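Local structure of flavin adenine dinucleotide synthase (Saccharomyces cerevisiae, 2WSI) at residues P177-D182 / F188-P193. The protein catalyses the adenylation of flavin mononucleotide by ATP, forming the coenzyme flavin adenine dinucleotide and releasing diphosphate. Sequence-based numbering, arbitrary orientation.
Sequences PIQRTD and FMRLQP. With FAD (flavin-adenine dinucleotide), chain C.
Q179 and R190 form the central, hydrogen-bonded antiparallel pair of a β hairpin, flanked by the non-hydrogen-bonded pairs I178–L191 and R180–M189. The axes of the two short strands approach to 4.5 Å, their directions 150° apart, and backbone bonds from Q192 N to P177 O and from T181 N to F188 O continue the pairing at the two ends. Strand 178-180 is one of the two edge strands of the sheet; strand 189-191 lies between it and strand 160-162. On the I178 face, I178 CG2 packs on M189 CG, while M189 CE lies over a face of the R180 guanidinium, whose NH1 forms a salt bridge with D187. On the other face Q179 and R190 lie side by side. The R190 chain bends at chi3 (-85°), bringing NE and NH2 side-on to R180 O (3.2 and 2.9 Å), with that oxygen near the guanidinium plane. The Q179 amide, held by K176 N and A174 O, stacks over one guanidinium face, the planes 23° apart; FAD O4 lies over the opposite face. D182 N donates to FAD O4 (2.8 Å) and its OD2 accepts from FAD N3 (2.6 Å). T181 CG2 sits over the F188 ring, 3.7 Å from its centroid. With R190 replaced by an alanine, R180 O is likely to lose both these donors and the flavin the guanidinium packed against its C4 carbonyl end. The hairpin thus builds part of the isoalloxazine site, where the arginine's positive charge is likely to polarise the flavin carbonyl.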
loop_
_atom_site.group_PDB
_atom_site.type_symbol
_atom_site.label_atom_id
_atom_site.label_comp_id
_atom_site.label_asym_id
_atom_site.label_seq_id
_atom_site.Cartn_x
_atom_site.Cartn_y
_atom_site.Cartn_z
ATOM N N PRO A 177 -7.016 2.400 -14.865
ATOM C CA PRO A 177 -6.587 1.143 -14.215
ATOM C C PRO A 177 -5.571 0.358 -15.051
ATOM O O PRO A 177 -4.677 -0.283 -14.502
ATOM C CB PRO A 177 -7.875 0.317 -14.104
ATOM C CG PRO A 177 -9.023 1.363 -14.189
ATOM C CD PRO A 177 -8.482 2.513 -15.004
ATOM N N ILE A 178 -5.721 0.358 -16.368
ATOM C CA ILE A 178 -4.696 -0.273 -17.207
ATOM C C ILE A 178 -4.272 0.771 -18.238
ATOM O O ILE A 178 -5.086 1.201 -19.036
ATOM C CB ILE A 178 -5.217 -1.558 -17.867
ATOM C CG1 ILE A 178 -5.629 -2.589 -16.791
ATOM C CG2 ILE A 178 -4.151 -2.143 -18.780
ATOM C CD1 ILE A 178 -6.149 -3.912 -17.375
ATOM N N GLN A 179 -3.007 1.176 -18.215
ATOM C CA GLN A 179 -2.588 2.356 -18.956
ATOM C C GLN A 179 -1.114 2.265 -19.347
ATOM O O GLN A 179 -0.266 1.938 -18.521
ATOM C CB GLN A 179 -2.803 3.596 -18.052
ATOM C CG GLN A 179 -2.616 4.906 -18.728
ATOM C CD GLN A 179 -2.971 6.071 -17.820
ATOM O OE1 GLN A 179 -2.957 5.942 -16.602
ATOM N NE2 GLN A 179 -3.287 7.215 -18.414
ATOM N N ARG A 180 -0.801 2.570 -20.596
ATOM C CA ARG A 180 0.590 2.653 -21.043
ATOM C C ARG A 180 1.313 3.792 -20.352
ATOM O O ARG A 180 0.685 4.758 -19.934
ATOM C CB ARG A 180 0.654 2.856 -22.558
ATOM C CG ARG A 180 0.401 1.569 -23.341
ATOM C CD ARG A 180 1.570 0.588 -23.167
ATOM N NE ARG A 180 1.224 -0.735 -23.675
ATOM C CZ ARG A 180 1.968 -1.835 -23.530
ATOM N NH1 ARG A 180 3.127 -1.785 -22.896
ATOM N NH2 ARG A 180 1.538 -2.998 -24.024
ATOM N N THR A 181 2.625 3.664 -20.178
ATOM C CA THR A 181 3.399 4.790 -19.656
ATOM C C THR A 181 3.438 5.862 -20.715
ATOM O O THR A 181 3.150 5.580 -21.866
ATOM C CB THR A 181 4.820 4.408 -19.340
ATOM O OG1 THR A 181 5.364 3.715 -20.475
ATOM C CG2 THR A 181 4.868 3.517 -18.064
ATOM N N ASP A 182 3.775 7.090 -20.313
ATOM C CA ASP A 182 3.915 8.204 -21.256
ATOM C C ASP A 182 5.294 8.103 -21.911
ATOM O O ASP A 182 6.087 7.219 -21.565
ATOM C CB ASP A 182 3.724 9.573 -20.562
ATOM C CG ASP A 182 2.333 9.745 -19.957
ATOM O OD1 ASP A 182 1.333 9.795 -20.700
ATOM O OD2 ASP A 182 2.231 9.860 -18.725
ATOM N N PHE A 188 6.186 0.261 -20.488
ATOM C CA PHE A 188 5.581 -0.906 -19.844
ATOM C C PHE A 188 4.149 -0.514 -19.506
ATOM O O PHE A 188 3.774 0.647 -19.663
ATOM C CB PHE A 188 6.328 -1.348 -18.574
ATOM C CG PHE A 188 6.504 -0.261 -17.532
ATOM C CD1 PHE A 188 5.505 0.024 -16.625
ATOM C CD2 PHE A 188 7.705 0.443 -17.440
ATOM C CE1 PHE A 188 5.666 1.021 -15.659
ATOM C CE2 PHE A 188 7.887 1.437 -16.477
ATOM C CZ PHE A 188 6.873 1.717 -15.571
ATOM N N MET A 189 3.341 -1.478 -19.093
ATOM C CA MET A 189 1.951 -1.173 -18.787
ATOM C C MET A 189 1.844 -0.812 -17.324
ATOM O O MET A 189 2.311 -1.558 -16.461
ATOM C CB MET A 189 1.034 -2.376 -19.083
ATOM C CG MET A 189 -0.454 -1.996 -19.071
ATOM S SD MET A 189 -0.932 -0.986 -20.535
ATOM C CE MET A 189 -1.257 -2.343 -21.676
ATOM N N ARG A 190 1.210 0.327 -17.047
ATOM C CA ARG A 190 0.894 0.696 -15.671
ATOM C C ARG A 190 -0.399 -0.008 -15.247
ATOM O O ARG A 190 -1.420 0.051 -15.951
ATOM C CB ARG A 190 0.730 2.216 -15.543
ATOM C CG ARG A 190 1.972 2.987 -15.904
ATOM C CD ARG A 190 1.764 4.504 -15.669
ATOM N NE ARG A 190 1.125 5.129 -16.822
ATOM C CZ ARG A 190 0.791 6.415 -16.891
ATOM N NH1 ARG A 190 1.043 7.219 -15.866
ATOM N NH2 ARG A 190 0.227 6.900 -17.995
ATOM N N LEU A 191 -0.326 -0.678 -14.101
ATOM C CA LEU A 191 -1.460 -1.363 -13.507
ATOM C C LEU A 191 -1.783 -0.599 -12.218
ATOM O O LEU A 191 -0.998 -0.619 -11.267
ATOM C CB LEU A 191 -1.097 -2.823 -13.167
ATOM C CG LEU A 191 -0.574 -3.662 -14.338
ATOM C CD1 LEU A 191 -0.281 -5.110 -13.867
ATOM C CD2 LEU A 191 -1.589 -3.650 -15.526
ATOM N N GLN A 192 -2.946 0.042 -12.193
ATOM C CA GLN A 192 -3.279 1.049 -11.180
ATOM C C GLN A 192 -4.687 0.748 -10.643
ATOM O O GLN A 192 -5.627 1.527 -10.838
ATOM C CB GLN A 192 -3.221 2.451 -11.843
ATOM C CG GLN A 192 -1.805 2.796 -12.298
ATOM C CD GLN A 192 -1.687 4.074 -13.120
ATOM O OE1 GLN A 192 -2.510 4.369 -14.006
ATOM N NE2 GLN A 192 -0.625 4.796 -12.884
ATOM N N PRO A 193 -4.844 -0.407 -9.979
ATOM C CA PRO A 193 -6.182 -0.842 -9.571
ATOM C C PRO A 193 -6.679 -0.219 -8.264
ATOM O O PRO A 193 -7.796 -0.538 -7.871
ATOM C CB PRO A 193 -6.029 -2.361 -9.386
ATOM C CG PRO A 193 -4.508 -2.641 -9.407
ATOM C CD PRO A 193 -3.790 -1.345 -9.561
HETATM P PA FAD C . 3.809 8.293 -5.079
HETATM O O1A FAD C . 4.286 8.837 -3.760
HETATM O O2A FAD C . 4.826 8.528 -6.161
HETATM O O5B FAD C . 3.348 6.739 -5.008
HETATM C C5B FAD C . 2.545 6.226 -6.054
HETATM C C4B FAD C . 2.887 4.745 -6.248
HETATM O O4B FAD C . 4.097 4.631 -6.949
HETATM C C3B FAD C . 3.102 4.036 -4.925
HETATM O O3B FAD C . 1.901 3.515 -4.414
HETATM C C2B FAD C . 4.072 2.937 -5.314
HETATM O O2B FAD C . 3.378 1.831 -5.852
HETATM C C1B FAD C . 4.885 3.590 -6.401
HETATM N N9A FAD C . 6.089 4.176 -5.791
HETATM C C8A FAD C . 6.286 5.463 -5.359
HETATM N N7A FAD C . 7.555 5.574 -4.879
HETATM C C5A FAD C . 8.145 4.355 -4.988
HETATM C C6A FAD C . 9.398 3.886 -4.651
HETATM N N6A FAD C . 10.341 4.676 -4.104
HETATM N N1A FAD C . 9.694 2.583 -4.924
HETATM C C2A FAD C . 8.782 1.728 -5.508
HETATM N N3A FAD C . 7.521 2.190 -5.805
HETATM C C4A FAD C . 7.236 3.490 -5.572
HETATM N N1 FAD C . 4.066 9.653 -14.426
HETATM C C2 FAD C . 3.780 10.079 -15.697
HETATM O O2 FAD C . 3.488 11.257 -15.905
HETATM N N3 FAD C . 3.824 9.194 -16.746
HETATM C C4 FAD C . 4.159 7.873 -16.537
HETATM O O4 FAD C . 4.169 7.130 -17.524
HETATM C C4X FAD C . 4.453 7.433 -15.243
HETATM N N5 FAD C . 4.793 6.108 -14.981
HETATM C C5X FAD C . 5.070 5.691 -13.694
HETATM C C6 FAD C . 5.412 4.366 -13.422
HETATM C C7 FAD C . 5.718 3.979 -12.114
HETATM C C7M FAD C . 6.102 2.564 -11.790
HETATM C C8 FAD C . 5.661 4.915 -11.089
HETATM C C8M FAD C . 5.960 4.510 -9.676
HETATM C C9 FAD C . 5.311 6.225 -11.363
HETATM C C9A FAD C . 5.028 6.621 -12.655
HETATM N N10 FAD C . 4.699 7.939 -12.900
HETATM C C10 FAD C . 4.389 8.336 -14.186
HETATM C "C1'" FAD C . 4.625 8.916 -11.758
HETATM C "C2'" FAD C . 3.210 8.913 -11.138
HETATM O "O2'" FAD C . 2.181 9.077 -12.084
HETATM C "C3'" FAD C . 3.038 9.965 -10.046
HETATM O "O3'" FAD C . 2.997 11.242 -10.635
HETATM C "C4'" FAD C . 4.174 9.894 -9.042
HETATM O "O4'" FAD C . 4.381 8.557 -8.637
HETATM C "C5'" FAD C . 3.843 10.725 -7.801
HETATM O "O5'" FAD C . 2.495 10.494 -7.435
HETATM P P FAD C . 2.074 10.345 -5.887
HETATM O O1P FAD C . 2.901 11.290 -5.048
HETATM O O2P FAD C . 0.577 10.496 -5.738
HETATM O O3P FAD C . 2.360 8.843 -5.431
HETATM O O HOH W 1 0.288 10.054 -16.311
#